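Local coordinates for putative HpcE protein (Mycolicibacterium smegmatis, PDB 6V77) that is of unconfirmed function but belongs to the fumarylacetoacetate hydrolase family and holds a zinc ion between acidic side chains, at residues L12-G17 and A50-P55; D35-W40 and V125-R130; V118-E123 and T205-R210; F143-S148 and P181-V186; V149-S154 and D259-Y264. All blocks are in the same frame, centred on the assembly; numbering follows the deposited sequence.

Contact 1 (L12-G17 and A50-P55)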
# COMPACT_ATOMS: atom_id res chain seq x y z
N LEU B 12 14.31 -19.68 11.37
CA LEU B 12 15.64 -19.65 10.79
C LEU B 12 15.92 -21.01 10.16
O LEU B 12 15.63 -22.04 10.77
CB LEU B 12 16.67 -19.32 11.88
CG LEU B 12 18.14 -19.04 11.53
CD1 LEU B 12 18.28 -17.88 10.57
CD2 LEU B 12 18.91 -18.77 12.81
N VAL B 13 16.43 -21.00 8.93
CA VAL B 13 16.85 -22.23 8.27
C VAL B 13 18.20 -22.63 8.83
O VAL B 13 19.16 -21.86 8.76
CB VAL B 13 16.92 -22.05 6.75
CG1 VAL B 13 17.68 -23.24 6.10
CG2 VAL B 13 15.53 -21.90 6.16
N THR B 14 18.28 -23.83 9.42
CA THR B 14 19.51 -24.34 10.02
C THR B 14 19.76 -25.73 9.47
O THR B 14 19.09 -26.69 9.86
CB THR B 14 19.40 -24.38 11.55
OG1 THR B 14 18.39 -25.33 11.92
CG2 THR B 14 19.04 -23.01 12.11
N GLY B 15 20.73 -25.85 8.57
CA GLY B 15 20.97 -27.13 7.93
C GLY B 15 19.78 -27.55 7.11
O GLY B 15 19.26 -26.78 6.29
N ASP B 16 19.33 -28.78 7.32
CA ASP B 16 18.21 -29.34 6.57
C ASP B 16 16.87 -29.08 7.24
O ASP B 16 15.83 -29.44 6.67
CB ASP B 16 18.40 -30.85 6.39
CG ASP B 16 19.80 -31.20 5.92
OD1 ASP B 16 20.19 -30.71 4.84
OD2 ASP B 16 20.50 -31.93 6.64
N GLY B 17 16.86 -28.45 8.42
CA GLY B 17 15.62 -28.17 9.10
C GLY B 17 15.45 -26.70 9.47
O GLY B 17 16.09 -25.83 8.87
N ALA B 50 24.03 -17.07 18.82
CA ALA B 50 23.00 -17.78 19.57
C ALA B 50 23.29 -19.28 19.63
O ALA B 50 23.84 -19.88 18.70
CB ALA B 50 21.63 -17.55 18.93
N ALA B 51 22.91 -19.88 20.75
CA ALA B 51 22.91 -21.33 20.91
C ALA B 51 21.52 -21.85 20.52
O ALA B 51 20.56 -21.69 21.27
CB ALA B 51 23.24 -21.72 22.35
N LEU B 52 21.43 -22.44 19.35
CA LEU B 52 20.10 -22.80 18.86
C LEU B 52 19.74 -24.23 19.24
O LEU B 52 20.62 -25.07 19.43
CB LEU B 52 20.04 -22.65 17.34
CG LEU B 52 20.30 -21.25 16.79
CD1 LEU B 52 20.29 -21.28 15.27
CD2 LEU B 52 19.27 -20.25 17.32
N PRO B 53 18.47 -24.56 19.37
CA PRO B 53 18.10 -25.96 19.59
C PRO B 53 18.31 -26.79 18.32
O PRO B 53 18.68 -26.24 17.28
CB PRO B 53 16.63 -25.87 19.98
CG PRO B 53 16.13 -24.70 19.23
CD PRO B 53 17.28 -23.70 19.26
N ALA B 54 18.08 -28.09 18.41
CA ALA B 54 18.21 -28.95 17.24
C ALA B 54 17.20 -28.51 16.18
O ALA B 54 16.11 -28.05 16.51
CB ALA B 54 17.98 -30.41 17.62
N PRO B 55 17.55 -28.62 14.90
CA PRO B 55 16.61 -28.25 13.84
C PRO B 55 15.40 -29.17 13.85
O PRO B 55 15.50 -30.36 14.17
CB PRO B 55 17.41 -28.43 12.55
CG PRO B 55 18.81 -28.68 12.95
CD PRO B 55 18.81 -29.16 14.36
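P55, T14 and L52 carry this small contact, in which the end of strand 9-14 and the turn after it meet the extended loop that follows helix 40-49. The pyrrolidine ring of P55 lies against the turn with its CB and CG: T14 OG1 is 3.3 Å from P55 CB, and the carbonyl oxygen of T14 faces the same two carbons slightly farther off. T14 holds its hydroxyl in the crowded position between the backbone N and the carbonyl carbon (chi1 65°), which presents OG1 to the proline and leaves CG2 beside the backbone N, directed at L52. Buried under the proline carbons, OG1 finds no hydrogen-bonding partner anywhere in the model, a small polar cost within an otherwise apolar contact. L52 sets CD1 over both T14 CG2 and L12 CD2, 3.8 Å from each. The leucines cross at about a right angle, touching through these methyls, while L12 also packs on L3 of strand 2-6. G17, having no side chain, lets P55 CB lie against its CA at 3.9 Å. No hydrogen bond joins the two segments, so they meet through van der Waals contact. T14 and G17 are instead bonded to each other in both directions, T14 N to G17 O at 3.0 Å and G17 N to T14 O at 3.2 Å. This is a beta hairpin between strands 9-14 and 17-20, closed by a type II' turn with G15 at its first corner and packed against a proline-containing loop.

Contact 2 (D35-W40 and V125-R130)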
# COMPACT_ATOMS: atom_id res chain seq x y z
N ASP B 35 8.57 -8.19 12.76
CA ASP B 35 9.33 -7.78 13.95
C ASP B 35 10.82 -7.97 13.74
O ASP B 35 11.63 -7.21 14.29
CB ASP B 35 8.89 -8.58 15.18
CG ASP B 35 9.77 -8.28 16.42
OD1 ASP B 35 9.65 -7.18 16.97
OD2 ASP B 35 10.58 -9.14 16.84
N LEU B 36 11.20 -8.99 12.98
CA LEU B 36 12.61 -9.19 12.69
C LEU B 36 13.15 -8.05 11.85
O LEU B 36 14.22 -7.51 12.14
CB LEU B 36 12.83 -10.52 11.98
CG LEU B 36 13.29 -11.66 12.87
CD1 LEU B 36 12.34 -11.83 14.03
CD2 LEU B 36 13.37 -12.91 12.04
N TYR B 37 12.42 -7.67 10.80
CA TYR B 37 12.92 -6.61 9.93
C TYR B 37 13.03 -5.30 10.69
O TYR B 37 13.98 -4.54 10.48
CB TYR B 37 12.03 -6.47 8.68
CG TYR B 37 11.90 -7.81 7.99
CD1 TYR B 37 13.02 -8.58 7.69
CD2 TYR B 37 10.64 -8.35 7.71
CE1 TYR B 37 12.91 -9.82 7.09
CE2 TYR B 37 10.52 -9.60 7.11
CZ TYR B 37 11.66 -10.33 6.80
OH TYR B 37 11.56 -11.57 6.23
N GLN B 38 12.08 -5.04 11.59
CA GLN B 38 12.13 -3.80 12.35
C GLN B 38 13.34 -3.77 13.27
O GLN B 38 13.86 -2.69 13.58
CB GLN B 38 10.84 -3.61 13.14
CG GLN B 38 10.73 -2.30 13.86
CD GLN B 38 10.66 -1.11 12.91
OE1 GLN B 38 10.08 -1.20 11.83
NE2 GLN B 38 11.26 0.00 13.30
N HIS B 39 13.82 -4.93 13.70
CA HIS B 39 14.98 -5.02 14.58
C HIS B 39 16.07 -5.86 13.92
O HIS B 39 16.72 -6.69 14.56
CB HIS B 39 14.59 -5.61 15.93
CG HIS B 39 13.49 -4.86 16.62
ND1 HIS B 39 13.69 -3.67 17.28
CD2 HIS B 39 12.17 -5.15 16.75
CE1 HIS B 39 12.55 -3.25 17.78
NE2 HIS B 39 11.61 -4.12 17.47
N TRP B 40 16.32 -5.60 12.63
CA TRP B 40 17.13 -6.48 11.78
C TRP B 40 18.56 -6.62 12.31
O TRP B 40 19.07 -7.74 12.45
CB TRP B 40 17.15 -5.95 10.35
CG TRP B 40 17.85 -6.87 9.36
CD1 TRP B 40 18.97 -6.59 8.62
CD2 TRP B 40 17.47 -8.21 9.00
NE1 TRP B 40 19.30 -7.68 7.83
CE2 TRP B 40 18.39 -8.68 8.05
CE3 TRP B 40 16.42 -9.05 9.40
CZ2 TRP B 40 18.30 -9.97 7.48
CZ3 TRP B 40 16.34 -10.32 8.83
CH2 TRP B 40 17.28 -10.76 7.89
N VAL B 125 12.12 -10.44 -5.61
CA VAL B 125 11.50 -9.68 -4.54
C VAL B 125 12.59 -9.28 -3.55
O VAL B 125 13.43 -10.11 -3.19
CB VAL B 125 10.39 -10.49 -3.85
CG1 VAL B 125 9.81 -9.72 -2.66
CG2 VAL B 125 9.27 -10.79 -4.83
N VAL B 126 12.57 -8.02 -3.13
CA VAL B 126 13.52 -7.44 -2.19
C VAL B 126 12.75 -7.05 -0.93
O VAL B 126 11.67 -6.45 -1.02
CB VAL B 126 14.23 -6.22 -2.80
CG1 VAL B 126 15.10 -5.49 -1.73
CG2 VAL B 126 15.07 -6.65 -4.01
N VAL B 127 13.29 -7.40 0.24
CA VAL B 127 12.69 -7.04 1.52
C VAL B 127 13.68 -6.15 2.24
O VAL B 127 14.85 -6.52 2.38
CB VAL B 127 12.36 -8.28 2.37
CG1 VAL B 127 11.74 -7.87 3.71
CG2 VAL B 127 11.42 -9.21 1.63
N MET B 128 13.23 -4.97 2.68
CA MET B 128 14.12 -4.01 3.31
C MET B 128 14.46 -4.43 4.74
O MET B 128 13.60 -4.90 5.48
CB MET B 128 13.47 -2.63 3.33
CG MET B 128 13.10 -2.09 1.93
SD MET B 128 14.56 -2.00 0.85
CE MET B 128 15.59 -0.77 1.70
N GLY B 129 15.71 -4.19 5.13
CA GLY B 129 16.17 -4.44 6.49
C GLY B 129 16.44 -3.15 7.25
O GLY B 129 16.53 -3.14 8.48
N ARG B 130 16.62 -2.06 6.51
CA ARG B 130 16.80 -0.73 7.08
C ARG B 130 16.04 0.24 6.20
O ARG B 130 15.99 0.05 4.98
CB ARG B 130 18.27 -0.35 7.13
CG ARG B 130 18.51 1.02 7.80
CD ARG B 130 19.98 1.39 7.75
NE ARG B 130 20.12 2.80 8.12
CZ ARG B 130 21.26 3.48 8.15
NH1 ARG B 130 22.41 2.88 7.84
NH2 ARG B 130 21.25 4.76 8.50
O HOH W 1 15.81 -2.38 10.96
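The last turn of helix 33-38 comes down on the end of strand 118-128, with the CA atoms of Y37 and G129 5.2 Å apart and no direct hydrogen bond between the segments. Y37, its CG anti to the carbonyl carbon (chi1 -54°), lays its ring over V127. The methyl CG1 of V127, anti to its own backbone N, stands almost exactly over the ring centre, 3.9 Å from the centroid and 7° off the normal: a CH-pi contact in which the valine branch meets the ring at about a right angle. The phenol oxygen of Y37 is tied elsewhere, by a hydrogen bond to the carbonyl of P65, which holds the tip of the side chain in position. W40, which opens the next helix, has its CG anti to the backbone N (chi1 -174°). With no side chain, G129 lets one face of the indole lie directly over its CA; W40 CB is 3.4 Å from G129 O. Water 1 sits within hydrogen-bonding distance of both Y37 O (2.9 Å) and G129 O (2.7 Å), with more acceptors around it than protons to give. A145 and parts of strand 177-185 pack around both aromatic rings. The arrangement is helix-on-sheet packing, with two aromatic side chains of the N-terminal helical region set against a strand end in the fumarylacetoacetate hydrolase family fold.

Contact 3 (V118-E123 and T205-R210). With ZN (zinc ion), chain L.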
# COMPACT_ATOMS: atom_id res chain seq x y z
N VAL B 118 -5.38 -13.70 -17.27
CA VAL B 118 -4.43 -13.73 -16.16
C VAL B 118 -3.05 -14.13 -16.67
O VAL B 118 -2.89 -15.17 -17.33
CB VAL B 118 -4.92 -14.67 -15.05
CG1 VAL B 118 -3.94 -14.69 -13.93
CG2 VAL B 118 -6.31 -14.22 -14.55
N ASP B 119 -2.06 -13.32 -16.35
CA ASP B 119 -0.74 -13.40 -16.94
C ASP B 119 0.29 -13.59 -15.84
O ASP B 119 0.07 -13.17 -14.69
CB ASP B 119 -0.46 -12.12 -17.72
CG ASP B 119 0.58 -12.29 -18.79
OD1 ASP B 119 1.19 -13.38 -18.90
OD2 ASP B 119 0.76 -11.32 -19.55
N TRP B 120 1.41 -14.23 -16.18
CA TRP B 120 2.49 -14.55 -15.26
C TRP B 120 3.63 -13.54 -15.39
O TRP B 120 3.86 -12.99 -16.48
CB TRP B 120 3.04 -15.95 -15.55
CG TRP B 120 3.48 -16.11 -17.00
CD1 TRP B 120 4.72 -15.83 -17.51
CD2 TRP B 120 2.67 -16.54 -18.11
NE1 TRP B 120 4.73 -16.08 -18.86
CE2 TRP B 120 3.49 -16.50 -19.25
CE3 TRP B 120 1.34 -16.95 -18.24
CZ2 TRP B 120 3.03 -16.87 -20.51
CZ3 TRP B 120 0.88 -17.32 -19.50
CH2 TRP B 120 1.72 -17.28 -20.61
N GLU B 121 4.37 -13.34 -14.29
CA GLU B 121 5.52 -12.42 -14.26
C GLU B 121 6.45 -12.86 -13.12
O GLU B 121 6.23 -12.46 -11.97
CB GLU B 121 5.07 -10.96 -14.05
CG GLU B 121 4.16 -10.35 -15.13
CD GLU B 121 4.11 -8.82 -15.10
OE1 GLU B 121 4.53 -8.24 -14.08
OE2 GLU B 121 3.68 -8.20 -16.09
N VAL B 122 7.50 -13.64 -13.42
CA VAL B 122 8.47 -13.96 -12.37
C VAL B 122 9.24 -12.70 -11.99
O VAL B 122 9.61 -11.91 -12.86
CB VAL B 122 9.45 -15.08 -12.79
CG1 VAL B 122 10.20 -14.73 -14.09
CG2 VAL B 122 10.49 -15.35 -11.68
N GLU B 123 9.46 -12.49 -10.69
CA GLU B 123 10.21 -11.31 -10.27
C GLU B 123 11.11 -11.62 -9.09
O GLU B 123 10.78 -12.45 -8.23
CB GLU B 123 9.29 -10.15 -9.89
CG GLU B 123 8.23 -9.86 -10.94
CD GLU B 123 7.72 -8.45 -10.92
OE1 GLU B 123 8.11 -7.66 -10.03
OE2 GLU B 123 6.95 -8.14 -11.83
N THR B 205 9.41 -23.78 -20.69
CA THR B 205 9.89 -22.47 -20.27
C THR B 205 9.10 -21.37 -20.98
O THR B 205 8.89 -21.44 -22.19
CB THR B 205 11.39 -22.30 -20.55
OG1 THR B 205 12.13 -23.31 -19.87
CG2 THR B 205 11.87 -20.93 -20.05
N VAL B 206 8.65 -20.39 -20.21
CA VAL B 206 8.03 -19.20 -20.76
C VAL B 206 8.78 -17.92 -20.39
O VAL B 206 8.64 -16.92 -21.10
CB VAL B 206 6.55 -19.08 -20.33
CG1 VAL B 206 5.72 -20.21 -20.99
CG2 VAL B 206 6.43 -19.13 -18.83
N GLN B 207 9.55 -17.91 -19.30
CA GLN B 207 10.45 -16.80 -19.00
C GLN B 207 11.79 -17.36 -18.56
O GLN B 207 11.84 -18.39 -17.88
CB GLN B 207 9.89 -15.90 -17.91
CG GLN B 207 8.63 -15.11 -18.33
CD GLN B 207 8.19 -14.17 -17.23
OE1 GLN B 207 7.62 -14.60 -16.23
NE2 GLN B 207 8.49 -12.88 -17.39
N HIS B 208 12.87 -16.69 -18.95
CA HIS B 208 14.21 -17.06 -18.51
C HIS B 208 15.18 -15.93 -18.80
O HIS B 208 15.42 -15.60 -19.97
CB HIS B 208 14.70 -18.34 -19.19
CG HIS B 208 16.14 -18.64 -18.91
ND1 HIS B 208 17.12 -18.56 -19.88
CD2 HIS B 208 16.77 -18.99 -17.77
CE1 HIS B 208 18.29 -18.86 -19.34
NE2 HIS B 208 18.11 -19.12 -18.06
N SER B 209 15.76 -15.35 -17.75
CA SER B 209 16.66 -14.22 -17.91
C SER B 209 17.57 -14.15 -16.68
O SER B 209 17.63 -15.09 -15.89
CB SER B 209 15.85 -12.93 -18.11
OG SER B 209 16.68 -11.87 -18.55
N ARG B 210 18.29 -13.04 -16.54
CA ARG B 210 19.09 -12.78 -15.35
C ARG B 210 18.83 -11.35 -14.91
O ARG B 210 18.62 -10.47 -15.74
CB ARG B 210 20.60 -12.98 -15.61
CG ARG B 210 21.00 -14.40 -16.06
CD ARG B 210 22.53 -14.61 -16.04
NE ARG B 210 23.05 -14.66 -14.67
CZ ARG B 210 23.24 -15.77 -13.98
NH1 ARG B 210 23.71 -15.71 -12.73
NH2 ARG B 210 22.95 -16.95 -14.52
ZN ZN L . 5.45 -6.79 -12.64
O HOH W 2 6.14 -5.56 -11.02
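Q207 swings its CG anti to the carbonyl carbon (chi1 -68°) and continues extended (chi2 -176°), which carries its amide across to strand 118-128, while W120 and V122 take the crowded first torsion (chi1 near 55°) that turns the indole and the CG1 methyl toward it. OE1 of Q207 accepts the backbone N-H of V122 at 3.0 Å, nearly straight and in the carbonyl plane, on a lone pair. Around this bond OE1 is lined by carbon: V122 CG1 is 3.4 Å from OE1, and W120 CD1 approaches equally near, with OE1 at the edge of the indole near its plane. The other end of the amide is satisfied too, Q207 NE2 bonding to T241 OG1, which in turn donates to V122 O. V206 crosses W120 at about a right angle and sets CG2 3.5 Å from the indole NE1, itself hydrogen-bonded to G244; V206 and Q207 form a classic beta bulge opposite A199, so both neighbours in sequence can turn toward strand 118-128. On the reverse side of that strand, E121 and E123 point away from Q207 with extended chains to the zinc ion, through E121 OE1 and E123 OE2, each at 2.2 Å. D152 and water 2, 2.1 Å from the metal, complete the ligands in the model, and R156 forms a salt bridge to E121 OE2. Three carboxylates round one cation would probably be kept ionised by it. The amide grip on V122 N probably acts as second shell, helping, with Q151 OE1 on E121 N, to position the backbone from which both glutamate ligands project.

Contact 4 (F143-S148 and P181-V186); sequences FVAGVS and PELVTV
Strands 144-155 and 177-185 pair antiparallel here within the large mixed sheet of the fumarylacetoacetate hydrolase family fold, close at one end and opened by water at the other. At the tight end V147 and V184 form a hydrogen-bonded pair: V147 N to V184 O and V184 N to V147 O, both 2.9 Å. The second lies in the plane of its carbonyl, whereas V147 N stands above the plane of the V184 carbonyl. G146 next to them is pressed closely: L183, its CG anti to the backbone N (chi1 -173°), drives CD1 to 3.5 Å from G146 C, and G146 CA lies 3.2 Å from V184 O, an approach its lack of a side chain allows. A145 and G146 form a classic beta bulge opposite V127 of strand 118-128, just where the pairing gives out; beyond it the strands spread. A145 O and V186 N are 4.3 Å apart, and water 3 fills in between them, 2.6 Å from A145 O, to which it may donate, and accepting from V186 N at 3.0 Å. Direct contact here is slight: V144 CG1 on V186 CG2, and T185 CG2 beside A145 O. Past the V147-V184 pair, still on the close side, E182 turns its carboxylate to R58 and R2, while the hydroxyl of S148, anti to its own backbone N, donates from above the carbonyl plane to E182 O, 2.7 Å from S148 OG.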
# COMPACT_ATOMS: atom_id res chain seq x y z
N PHE B 143 21.01 -1.81 2.97
CA PHE B 143 19.70 -1.59 3.55
C PHE B 143 18.74 -2.75 3.30
O PHE B 143 17.58 -2.69 3.73
CB PHE B 143 19.07 -0.30 3.01
CG PHE B 143 19.70 0.96 3.53
CD1 PHE B 143 18.98 1.84 4.33
CD2 PHE B 143 21.03 1.26 3.24
CE1 PHE B 143 19.57 3.00 4.82
CE2 PHE B 143 21.63 2.41 3.75
CZ PHE B 143 20.90 3.28 4.54
N VAL B 144 19.19 -3.81 2.62
CA VAL B 144 18.34 -4.92 2.22
C VAL B 144 18.51 -6.05 3.22
O VAL B 144 19.64 -6.49 3.48
CB VAL B 144 18.69 -5.38 0.80
CG1 VAL B 144 18.00 -6.74 0.46
CG2 VAL B 144 18.28 -4.32 -0.21
N ALA B 145 17.39 -6.54 3.75
CA ALA B 145 17.43 -7.74 4.58
C ALA B 145 17.75 -8.97 3.74
O ALA B 145 18.68 -9.73 4.04
CB ALA B 145 16.09 -7.92 5.29
N GLY B 146 16.96 -9.20 2.70
CA GLY B 146 17.23 -10.33 1.83
C GLY B 146 16.32 -10.28 0.63
O GLY B 146 15.57 -9.33 0.43
N VAL B 147 16.38 -11.35 -0.18
CA VAL B 147 15.61 -11.42 -1.42
C VAL B 147 14.78 -12.69 -1.39
O VAL B 147 15.06 -13.62 -0.64
CB VAL B 147 16.51 -11.40 -2.67
CG1 VAL B 147 17.31 -10.11 -2.74
CG2 VAL B 147 17.45 -12.65 -2.71
N SER B 148 13.75 -12.73 -2.23
CA SER B 148 12.96 -13.94 -2.35
C SER B 148 12.41 -14.02 -3.77
O SER B 148 12.67 -13.16 -4.62
CB SER B 148 11.86 -13.97 -1.27
OG SER B 148 11.31 -15.29 -1.18
N PRO B 181 9.87 -19.41 -1.38
CA PRO B 181 9.51 -19.88 -0.03
C PRO B 181 10.33 -19.27 1.10
O PRO B 181 9.85 -19.24 2.23
CB PRO B 181 9.78 -21.39 -0.11
CG PRO B 181 10.89 -21.50 -1.11
CD PRO B 181 10.57 -20.45 -2.15
N GLU B 182 11.53 -18.79 0.80
CA GLU B 182 12.47 -18.36 1.84
C GLU B 182 13.00 -16.98 1.54
O GLU B 182 13.10 -16.58 0.38
CB GLU B 182 13.65 -19.34 1.95
CG GLU B 182 13.21 -20.67 2.45
CD GLU B 182 14.29 -21.74 2.40
OE1 GLU B 182 15.37 -21.54 1.79
OE2 GLU B 182 14.03 -22.80 2.99
N LEU B 183 13.36 -16.26 2.60
CA LEU B 183 14.15 -15.05 2.45
C LEU B 183 15.61 -15.47 2.48
O LEU B 183 16.00 -16.25 3.36
CB LEU B 183 13.86 -14.05 3.57
CG LEU B 183 14.53 -12.69 3.40
CD1 LEU B 183 13.76 -11.84 2.43
CD2 LEU B 183 14.63 -11.97 4.75
N VAL B 184 16.40 -14.96 1.54
CA VAL B 184 17.81 -15.32 1.41
C VAL B 184 18.63 -14.05 1.57
O VAL B 184 18.45 -13.10 0.80
CB VAL B 184 18.11 -15.98 0.06
CG1 VAL B 184 19.57 -16.45 0.00
CG2 VAL B 184 17.16 -17.16 -0.17
N THR B 185 19.54 -14.01 2.56
CA THR B 185 20.26 -12.77 2.77
C THR B 185 21.31 -12.57 1.68
O THR B 185 21.70 -13.51 0.98
CB THR B 185 20.91 -12.73 4.16
OG1 THR B 185 21.80 -13.84 4.32
CG2 THR B 185 19.86 -12.75 5.26
N VAL B 186 21.76 -11.32 1.55
CA VAL B 186 22.57 -10.89 0.40
C VAL B 186 23.92 -11.62 0.35
O VAL B 186 24.45 -11.90 -0.74
CB VAL B 186 22.70 -9.36 0.49
CG1 VAL B 186 23.55 -8.78 -0.61
CG2 VAL B 186 21.29 -8.71 0.48
O HOH W 3 21.23 -9.27 3.66

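Contact 5 (V149-S154 and D259-Y264); sequences VGQDLS and DELRTY. With ZN (zinc ion), chain L.
A single hydrogen bond links the segments: Q151 NE2 donates to T263 OG1 at 2.8 Å, with the hydroxyl close to the amide plane. The glutamine chain bends at chi2 (-71°) to bring its amide across, and T263 holds OG1 anti to the carbonyl carbon (chi1 -58°), directed at it. The other amide atom, Q151 OE1, takes the backbone N-H of E121, so both ends of the group are used and its rotation is set. Apolar contacts flank the bond. V149 CG1 slides past T263 CG2 at 3.6 Å, while L261 reaches tip to tip toward Q151 and L153, its CD2 4.2 Å from L153 CD2. These side chains lie between two beta sheets packed face to face, with W120 and V122 beside them: strand 149-151 of the large mixed sheet and strand 260-264 of the five-stranded one, running at 140° with axes 7.1 Å apart. Metal binding belongs to the next residue along: D152, CG anti to the backbone N (chi1 180°), sends OD2 to the zinc ion at 2.4 Å, beside E121 and E123. K99 forms a salt bridge with D152 OD1 and K171 bonds to OD2, positive charge that would probably stabilise the carboxylate. S154 OG donates to D152 O at 2.9 Å, which probably steadies the carbonyl of the ligand residue itself.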
# COMPACT_ATOMS: atom_id res chain seq x y z
N VAL B 149 11.63 -15.07 -4.02
CA VAL B 149 11.00 -15.28 -5.33
C VAL B 149 9.58 -14.75 -5.26
O VAL B 149 8.88 -14.95 -4.26
CB VAL B 149 11.00 -16.77 -5.72
CG1 VAL B 149 10.50 -16.95 -7.17
CG2 VAL B 149 12.37 -17.45 -5.52
N GLY B 150 9.13 -14.09 -6.33
CA GLY B 150 7.75 -13.63 -6.39
C GLY B 150 7.15 -13.83 -7.77
O GLY B 150 7.85 -14.03 -8.77
N GLN B 151 5.81 -13.77 -7.79
CA GLN B 151 5.03 -13.67 -9.02
C GLN B 151 4.24 -12.37 -8.94
O GLN B 151 3.64 -12.08 -7.91
CB GLN B 151 4.05 -14.83 -9.16
CG GLN B 151 4.61 -16.02 -9.96
CD GLN B 151 4.74 -15.73 -11.44
OE1 GLN B 151 4.00 -14.92 -12.00
NE2 GLN B 151 5.68 -16.42 -12.10
N ASP B 152 4.27 -11.59 -10.01
CA ASP B 152 3.33 -10.46 -10.13
C ASP B 152 2.22 -10.89 -11.08
O ASP B 152 2.19 -10.51 -12.25
CB ASP B 152 4.04 -9.20 -10.61
CG ASP B 152 3.09 -8.02 -10.74
OD1 ASP B 152 1.95 -8.11 -10.23
OD2 ASP B 152 3.48 -7.00 -11.32
N LEU B 153 1.30 -11.70 -10.57
CA LEU B 153 0.19 -12.16 -11.40
C LEU B 153 -0.69 -10.97 -11.73
O LEU B 153 -0.92 -10.11 -10.89
CB LEU B 153 -0.61 -13.25 -10.69
CG LEU B 153 0.23 -14.50 -10.40
CD1 LEU B 153 -0.49 -15.45 -9.46
CD2 LEU B 153 0.49 -15.20 -11.73
N SER B 154 -1.18 -10.93 -12.97
CA SER B 154 -1.78 -9.71 -13.51
C SER B 154 -3.00 -10.06 -14.34
O SER B 154 -2.88 -10.79 -15.33
CB SER B 154 -0.77 -8.95 -14.39
OG SER B 154 0.47 -8.73 -13.69
N ASP B 259 -3.53 -25.20 -15.53
CA ASP B 259 -2.13 -24.86 -15.79
C ASP B 259 -1.33 -24.89 -14.49
O ASP B 259 -1.82 -24.49 -13.43
CB ASP B 259 -2.00 -23.46 -16.41
CG ASP B 259 -2.31 -23.44 -17.88
OD1 ASP B 259 -2.43 -24.52 -18.48
OD2 ASP B 259 -2.44 -22.32 -18.44
N GLU B 260 -0.09 -25.36 -14.59
CA GLU B 260 0.84 -25.37 -13.47
C GLU B 260 2.00 -24.45 -13.82
O GLU B 260 2.66 -24.63 -14.86
CB GLU B 260 1.36 -26.78 -13.18
CG GLU B 260 0.39 -27.62 -12.39
CD GLU B 260 1.02 -28.90 -11.91
OE1 GLU B 260 1.47 -28.93 -10.75
OE2 GLU B 260 1.08 -29.85 -12.71
N LEU B 261 2.26 -23.48 -12.95
CA LEU B 261 3.24 -22.44 -13.20
C LEU B 261 4.35 -22.61 -12.17
O LEU B 261 4.12 -22.40 -10.97
CB LEU B 261 2.60 -21.06 -13.09
CG LEU B 261 3.51 -19.83 -13.18
CD1 LEU B 261 4.03 -19.67 -14.59
CD2 LEU B 261 2.75 -18.59 -12.73
N ARG B 262 5.54 -22.96 -12.64
CA ARG B 262 6.70 -23.07 -11.77
C ARG B 262 7.53 -21.80 -11.93
O ARG B 262 7.83 -21.38 -13.05
CB ARG B 262 7.51 -24.33 -12.12
CG ARG B 262 8.86 -24.41 -11.38
CD ARG B 262 9.58 -25.74 -11.68
NE ARG B 262 10.88 -25.74 -11.04
CZ ARG B 262 12.00 -25.29 -11.62
NH1 ARG B 262 11.98 -24.84 -12.87
NH2 ARG B 262 13.14 -25.30 -10.94
N THR B 263 7.88 -21.18 -10.81
CA THR B 263 8.59 -19.91 -10.77
C THR B 263 9.88 -20.15 -10.00
O THR B 263 9.85 -20.81 -8.96
CB THR B 263 7.73 -18.85 -10.07
OG1 THR B 263 6.47 -18.71 -10.75
CG2 THR B 263 8.42 -17.49 -10.01
N TYR B 264 11.02 -19.67 -10.51
CA TYR B 264 12.28 -19.95 -9.82
C TYR B 264 13.27 -18.81 -9.95
O TYR B 264 13.26 -18.05 -10.92
CB TYR B 264 12.94 -21.24 -10.33
CG TYR B 264 13.44 -21.13 -11.76
CD1 TYR B 264 14.72 -20.64 -12.04
CD2 TYR B 264 12.64 -21.51 -12.83
CE1 TYR B 264 15.17 -20.52 -13.35
CE2 TYR B 264 13.08 -21.39 -14.13
CZ TYR B 264 14.35 -20.90 -14.38
OH TYR B 264 14.78 -20.79 -15.68
ZN ZN L . 5.45 -6.79 -12.64
O HOH W 2 6.14 -5.56 -11.02

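In the fold
Contact 1 lies nearest the surface, its centre about 25 Å from the centre of the chain, and no hydrogen bond crosses it; contacts 2 to 5 are buried. Contacts 2 and 4 meet through neighbouring strands 118-128 and 144-155, G129 N lying 2.8 Å from F143 O, and in each a water bridges backbone atoms the segments do not join directly. Contacts 3 and 5 use other parts of the same two strands, on the other side of the chain centre, where both pack against the five-stranded sheet. Their glutamine side chains carry hydrogen bonds between sheets, and together they supply all three carboxylates of the zinc ion. Contact 1 touches contact 4 where V13 packs on E182.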